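Local atomic coordinates of dephospho-CoA kinase (Legionella pneumophila subsp. pneumophila, PDB entry 4TTQ), a protein that probably catalyses the ATP-dependent phosphorylation of the 3'-hydroxyl of dephospho-CoA, the last step of coenzyme A biosynthesis. Residues I25-S30 and L142-P147; I44-I49 and I124-L129. All coordinates share one frame; numbering follows the deposited sequence.

Contact 1 of 2, residues I25-S30 and L142-P147; sequences IASGKS and LLVIAP. With ATP (adenosine-5'-triphosphate), chain B.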
loop_
_atom_site.group_PDB
_atom_site.type_symbol
_atom_site.label_atom_id
_atom_site.label_comp_id
_atom_site.label_asym_id
_atom_site.label_seq_id
_atom_site.Cartn_x
_atom_site.Cartn_y
_atom_site.Cartn_z
ATOM N N ILE A 25 -0.795 -9.256 2.191
ATOM C CA ILE A 25 -2.119 -9.319 1.604
ATOM C C ILE A 25 -3.127 -9.614 2.694
ATOM O O ILE A 25 -2.835 -10.372 3.608
ATOM C CB ILE A 25 -2.188 -10.390 0.464
ATOM C CG1 ILE A 25 -3.571 -10.363 -0.197
ATOM C CG2 ILE A 25 -1.805 -11.798 0.987
ATOM C CD1 ILE A 25 -3.644 -11.152 -1.485
ATOM N N ALA A 26 -4.297 -8.983 2.623
ATOM C CA ALA A 26 -5.349 -9.265 3.582
ATOM C C ALA A 26 -4.864 -9.158 5.032
ATOM O O ALA A 26 -5.325 -9.889 5.893
ATOM C CB ALA A 26 -5.893 -10.645 3.336
ATOM N N SER A 27 -3.917 -8.265 5.293
ATOM C CA SER A 27 -3.396 -8.043 6.648
ATOM C C SER A 27 -4.263 -7.126 7.483
ATOM O O SER A 27 -4.194 -7.136 8.710
ATOM C CB SER A 27 -2.022 -7.424 6.563
ATOM O OG SER A 27 -2.110 -6.135 5.967
ATOM N N GLY A 28 -5.024 -6.280 6.799
ATOM C CA GLY A 28 -5.928 -5.367 7.450
ATOM C C GLY A 28 -5.500 -3.915 7.307
ATOM O O GLY A 28 -5.945 -3.066 8.093
ATOM N N LYS A 29 -4.664 -3.608 6.315
ATOM C CA LYS A 29 -3.962 -2.351 6.396
ATOM C C LYS A 29 -4.900 -1.218 6.065
ATOM O O LYS A 29 -4.775 -0.133 6.612
ATOM C CB LYS A 29 -2.711 -2.341 5.525
ATOM C CG LYS A 29 -2.910 -2.356 4.111
ATOM C CD LYS A 29 -1.641 -1.895 3.396
ATOM C CE LYS A 29 -1.749 -2.166 1.860
ATOM N NZ LYS A 29 -1.766 -3.661 1.569
ATOM N N SER A 30 -5.873 -1.480 5.215
ATOM C CA SER A 30 -6.876 -0.484 4.959
ATOM C C SER A 30 -7.588 -0.058 6.225
ATOM O O SER A 30 -7.905 1.107 6.395
ATOM C CB SER A 30 -7.891 -1.002 3.951
ATOM O OG SER A 30 -7.427 -0.693 2.658
ATOM N N LEU A 142 5.721 1.452 8.805
ATOM C CA LEU A 142 4.825 0.598 9.523
ATOM C C LEU A 142 4.411 -0.512 8.585
ATOM O O LEU A 142 3.959 -0.244 7.449
ATOM C CB LEU A 142 3.611 1.373 10.010
ATOM C CG LEU A 142 2.530 0.549 10.698
ATOM C CD1 LEU A 142 2.997 -0.098 11.956
ATOM C CD2 LEU A 142 1.420 1.476 10.990
ATOM N N LEU A 143 4.611 -1.745 9.048
ATOM C CA LEU A 143 4.211 -2.951 8.322
ATOM C C LEU A 143 3.148 -3.678 9.102
ATOM O O LEU A 143 3.338 -4.042 10.242
ATOM C CB LEU A 143 5.403 -3.829 8.099
ATOM C CG LEU A 143 5.148 -5.176 7.457
ATOM C CD1 LEU A 143 4.618 -5.026 6.059
ATOM C CD2 LEU A 143 6.457 -5.859 7.430
ATOM N N VAL A 144 1.996 -3.814 8.492
ATOM C CA VAL A 144 0.893 -4.549 9.063
ATOM C C VAL A 144 0.942 -5.996 8.566
ATOM O O VAL A 144 1.208 -6.231 7.399
ATOM C CB VAL A 144 -0.428 -3.924 8.664
ATOM C CG1 VAL A 144 -1.556 -4.656 9.285
ATOM C CG2 VAL A 144 -0.453 -2.477 9.103
ATOM N N ILE A 145 0.722 -6.964 9.456
ATOM C CA ILE A 145 0.656 -8.354 9.043
ATOM C C ILE A 145 -0.413 -9.079 9.827
ATOM O O ILE A 145 -0.771 -8.669 10.912
ATOM C CB ILE A 145 1.999 -9.085 9.229
ATOM C CG1 ILE A 145 2.434 -9.051 10.669
ATOM C CG2 ILE A 145 3.140 -8.450 8.440
ATOM C CD1 ILE A 145 3.248 -10.225 10.959
ATOM N N ALA A 146 -0.905 -10.169 9.260
ATOM C CA ALA A 146 -1.973 -10.956 9.857
ATOM C C ALA A 146 -1.565 -12.415 9.767
ATOM O O ALA A 146 -0.799 -12.780 8.878
ATOM C CB ALA A 146 -3.288 -10.720 9.138
ATOM N N PRO A 147 -2.059 -13.256 10.678
ATOM C CA PRO A 147 -1.714 -14.685 10.553
ATOM C C PRO A 147 -2.270 -15.340 9.304
ATOM O O PRO A 147 -3.278 -14.897 8.733
ATOM C CB PRO A 147 -2.332 -15.310 11.805
ATOM C CG PRO A 147 -2.366 -14.186 12.797
ATOM C CD PRO A 147 -2.648 -12.941 11.988
HETATM P PG ATP B . -5.629 -5.852 0.894
HETATM O O1G ATP B . -5.778 -5.007 -0.368
HETATM O O2G ATP B . -5.862 -7.351 0.811
HETATM O O3G ATP B . -4.402 -5.496 1.733
HETATM P PB ATP B . -6.650 -4.984 3.409
HETATM O O1B ATP B . -5.986 -6.124 4.086
HETATM O O2B ATP B . -5.945 -3.664 3.492
HETATM O O3B ATP B . -6.859 -5.409 1.842
HETATM P PA ATP B . -8.760 -4.910 5.228
HETATM O O1A ATP B . -8.186 -6.293 5.398
HETATM O O2A ATP B . -8.403 -3.665 6.019
HETATM O O3A ATP B . -8.207 -4.658 3.763
HETATM O "O5'" ATP B . -10.338 -5.241 5.324
HETATM C "C5'" ATP B . -10.795 -6.613 5.366
HETATM C "C4'" ATP B . -11.986 -6.806 6.293
HETATM O "O4'" ATP B . -11.448 -7.474 7.439
HETATM C "C3'" ATP B . -12.730 -5.561 6.815
HETATM O "O3'" ATP B . -14.145 -5.809 6.831
HETATM C "C2'" ATP B . -12.199 -5.371 8.224
HETATM O "O2'" ATP B . -13.069 -4.683 9.123
HETATM C "C1'" ATP B . -11.946 -6.822 8.606
HETATM N N9 ATP B . -10.929 -6.941 9.637
HETATM C C8 ATP B . -9.704 -6.395 9.588
HETATM N N7 ATP B . -9.005 -6.700 10.699
HETATM C C5 ATP B . -9.821 -7.466 11.447
HETATM C C6 ATP B . -9.687 -8.126 12.742
HETATM N N6 ATP B . -8.476 -7.919 13.324
HETATM N N1 ATP B . -10.743 -8.840 13.208
HETATM C C2 ATP B . -11.891 -8.938 12.512
HETATM N N3 ATP B . -12.073 -8.359 11.312
HETATM C C4 ATP B . -11.090 -7.625 10.751
#
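The flat groups where S27 meets V144 and A146 are peptide units rather than rings. S27 CB lies over one face of the V144-I145 peptide, displaced toward its oxygen and 3.5 Å from V144 O, while I145 CA flanks it at the rim of the same unit. With chi1 at 64°, S27 OG is brought over the same face and lies 3.7 Å from V144 CG1; its hydrogen bond goes to N24 O, within its own loop. A146 adds its methyl, CB packing 3.7 Å from S27 CA, and V144 CB approaches K29 CB. No hydrogen bond crosses between the segments, so van der Waals contact alone joins them.

On the nucleotide side the same turn is a P-loop (Walker A), and ATP is seen bound in it, in agreement with the predicted site. Its amides curl around the triphosphate: A26 N bonds to O2G of ATP at 2.9 Å, G28 N to O1B, and S30 N to O2B at 2.8 Å with an N-H...O angle of 163°. K29 NZ reaches O3G, and G28 occupies the N-cap position of helix 29-38, whose amino end faces the phosphates.

Strand 140-145 runs beside strand 18-23, with V144 bonded to T22 through the backbone. Beyond it, helix 148-159 holds the loop carbonyls of I25 and A26 through Q151 and R154.

Contact 2 of 2, residues I44-I49 and I124-L129; sequences IYADKI and IEIPLL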
loop_
_atom_site.group_PDB
_atom_site.type_symbol
_atom_site.label_atom_id
_atom_site.label_comp_id
_atom_site.label_asym_id
_atom_site.label_seq_id
_atom_site.Cartn_x
_atom_site.Cartn_y
_atom_site.Cartn_z
ATOM N N ILE A 44 -2.380 9.624 2.825
ATOM C CA ILE A 44 -2.162 9.692 1.406
ATOM C C ILE A 44 -2.099 8.279 0.860
ATOM O O ILE A 44 -1.289 7.497 1.329
ATOM C CB ILE A 44 -0.849 10.420 1.083
ATOM C CG1 ILE A 44 -0.874 11.843 1.656
ATOM C CG2 ILE A 44 -0.632 10.431 -0.440
ATOM C CD1 ILE A 44 0.450 12.574 1.595
ATOM N N TYR A 45 -2.934 7.948 -0.120
ATOM C CA TYR A 45 -2.951 6.597 -0.691
ATOM C C TYR A 45 -2.287 6.531 -2.056
ATOM O O TYR A 45 -2.882 6.934 -3.053
ATOM C CB TYR A 45 -4.381 6.081 -0.829
ATOM C CG TYR A 45 -5.162 6.018 0.458
ATOM C CD1 TYR A 45 -5.934 7.108 0.886
ATOM C CD2 TYR A 45 -5.144 4.866 1.255
ATOM C CE1 TYR A 45 -6.676 7.044 2.085
ATOM C CE2 TYR A 45 -5.872 4.800 2.455
ATOM C CZ TYR A 45 -6.639 5.882 2.869
ATOM O OH TYR A 45 -7.354 5.827 4.071
ATOM N N ALA A 46 -1.047 6.057 -2.100
ATOM C CA ALA A 46 -0.340 5.940 -3.364
ATOM C C ALA A 46 -1.153 5.161 -4.382
ATOM O O ALA A 46 -1.061 5.435 -5.577
ATOM C CB ALA A 46 0.999 5.281 -3.188
ATOM N N ASP A 47 -1.959 4.214 -3.923
ATOM C CA ASP A 47 -2.639 3.326 -4.853
ATOM C C ASP A 47 -3.799 4.070 -5.514
ATOM O O ASP A 47 -4.069 3.860 -6.695
ATOM C CB ASP A 47 -3.107 2.053 -4.142
ATOM C CG ASP A 47 -3.590 0.987 -5.109
ATOM O OD1 ASP A 47 -3.173 1.015 -6.303
ATOM O OD2 ASP A 47 -4.389 0.115 -4.681
ATOM N N LYS A 48 -4.458 4.966 -4.778
ATOM C CA LYS A 48 -5.526 5.797 -5.350
ATOM C C LYS A 48 -4.989 6.804 -6.324
ATOM O O LYS A 48 -5.562 7.028 -7.384
ATOM C CB LYS A 48 -6.292 6.548 -4.280
ATOM C CG LYS A 48 -6.941 5.615 -3.325
ATOM C CD LYS A 48 -8.128 6.234 -2.613
ATOM C CE LYS A 48 -8.818 5.185 -1.705
ATOM N NZ LYS A 48 -9.598 5.775 -0.566
ATOM N N ILE A 49 -3.894 7.429 -5.960
ATOM C CA ILE A 49 -3.215 8.310 -6.883
ATOM C C ILE A 49 -2.920 7.583 -8.219
ATOM O O ILE A 49 -3.104 8.134 -9.326
ATOM C CB ILE A 49 -1.929 8.812 -6.243
ATOM C CG1 ILE A 49 -2.274 9.721 -5.077
ATOM C CG2 ILE A 49 -1.050 9.531 -7.258
ATOM C CD1 ILE A 49 -1.057 10.243 -4.366
ATOM N N ILE A 124 1.298 7.569 4.640
ATOM C CA ILE A 124 1.369 7.311 3.219
ATOM C C ILE A 124 1.303 5.782 2.963
ATOM O O ILE A 124 2.273 5.075 3.221
ATOM C CB ILE A 124 2.674 7.898 2.636
ATOM C CG1 ILE A 124 2.836 9.350 3.083
ATOM C CG2 ILE A 124 2.685 7.797 1.121
ATOM C CD1 ILE A 124 4.169 9.941 2.730
ATOM N N GLU A 125 0.170 5.282 2.466
ATOM C CA GLU A 125 0.039 3.873 2.103
ATOM C C GLU A 125 0.758 3.616 0.812
ATOM O O GLU A 125 0.414 4.194 -0.211
ATOM C CB GLU A 125 -1.434 3.446 1.987
ATOM C CG GLU A 125 -1.612 1.973 1.610
ATOM C CD GLU A 125 -3.034 1.424 1.829
ATOM O OE1 GLU A 125 -3.421 0.453 1.146
ATOM O OE2 GLU A 125 -3.768 1.951 2.684
ATOM N N ILE A 126 1.755 2.745 0.893
ATOM C CA ILE A 126 2.640 2.410 -0.212
ATOM C C ILE A 126 2.736 0.867 -0.371
ATOM O O ILE A 126 2.318 0.132 0.510
ATOM C CB ILE A 126 4.022 3.008 0.016
ATOM C CG1 ILE A 126 4.603 2.403 1.294
ATOM C CG2 ILE A 126 3.919 4.519 0.055
ATOM C CD1 ILE A 126 5.861 3.067 1.805
ATOM N N PRO A 127 3.244 0.380 -1.523
ATOM C CA PRO A 127 3.272 -1.077 -1.766
ATOM C C PRO A 127 4.221 -1.827 -0.851
ATOM O O PRO A 127 5.217 -1.277 -0.379
ATOM C CB PRO A 127 3.737 -1.192 -3.216
ATOM C CG PRO A 127 4.321 0.149 -3.555
ATOM C CD PRO A 127 3.576 1.142 -2.744
ATOM N N LEU A 128 3.895 -3.087 -0.600
ATOM C CA LEU A 128 4.703 -3.927 0.289
ATOM C C LEU A 128 6.183 -3.879 -0.089
ATOM O O LEU A 128 7.036 -3.656 0.776
ATOM C CB LEU A 128 4.201 -5.375 0.262
ATOM C CG LEU A 128 5.126 -6.413 0.893
ATOM C CD1 LEU A 128 5.376 -6.056 2.343
ATOM C CD2 LEU A 128 4.510 -7.815 0.750
ATOM N N LEU A 129 6.475 -4.061 -1.378
ATOM C CA LEU A 129 7.855 -4.047 -1.870
ATOM C C LEU A 129 8.291 -2.710 -2.498
ATOM O O LEU A 129 8.954 -2.692 -3.555
ATOM C CB LEU A 129 8.043 -5.174 -2.878
ATOM C CG LEU A 129 8.327 -6.549 -2.284
ATOM C CD1 LEU A 129 8.669 -7.473 -3.454
ATOM C CD2 LEU A 129 9.454 -6.536 -1.232
HETATM O O HOH W 1 -2.596 2.919 -1.225
#
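I44 and I124 sit side by side on parallel strands, and the backbone from here to A46 is the close part of the contact. The carbonyl oxygen of I44 takes the amide of E125 at 2.9 Å, and also a CA-H...O contact from I124 CA at 3.3 Å. A46 N gives a bond of 3.0 Å to E125 O; the two bonds flank Y45 and make its parallel bridge with E125, A46 being already the first residue of helix 46-52. The A46 methyl also lies close, CB 3.2 Å from E125 O. Y45 and E125 point to the same face of the sheet; E125 CG is anti to its backbone N (chi1 -180°), and the extended chain brings OE2 to the edge of the tyrosine ring, 3.5 Å from Y45 CD2. Ring and carboxylate planes are turned 67° apart, and OE2, though buried by the contact, has no hydrogen-bonding partner in the model. On the opposite face the isoleucines meet less closely, I44 CD1 lying 4.3 Å from I124 CG1.

Toward solvent the contact loosens. A water accepts from D47 N at 3.1 Å and donates only weakly to E125 O. D47 and K48 are exposed, D47 near a bound phosphate ion, probably from the crystallisation solution.

Strand 42-45 is the edge strand of the P-loop kinase sheet, and its pairing with strand 122-125 sets E125, at that strand's end, beside K29 of the ATP site. Helix 92-115 packs on I44 through Q113 and L114, while helix 29-38 lies against Y45 and E125 through A33.

From the N terminus, strand 18-23 leads into the P-loop, the first half of contact 1, and then into helix 29-38. The chain returns to the sheet as strand 42-45, opens contact 2 at 44-49, and wanders through several helices before strand 122-125 closes that loop at 124-129. Strand 140-145 follows and closes contact 1 at 142-147, so contact 2 is nested inside the longer loop. Both belong to one parallel sheet, their centres about 13 Å apart. They touch where K29 CE packs against E125 OE1 and L143 against L128, linking the nucleotide-binding loop and strand 140-145 to strand 122-125 and the loop after it.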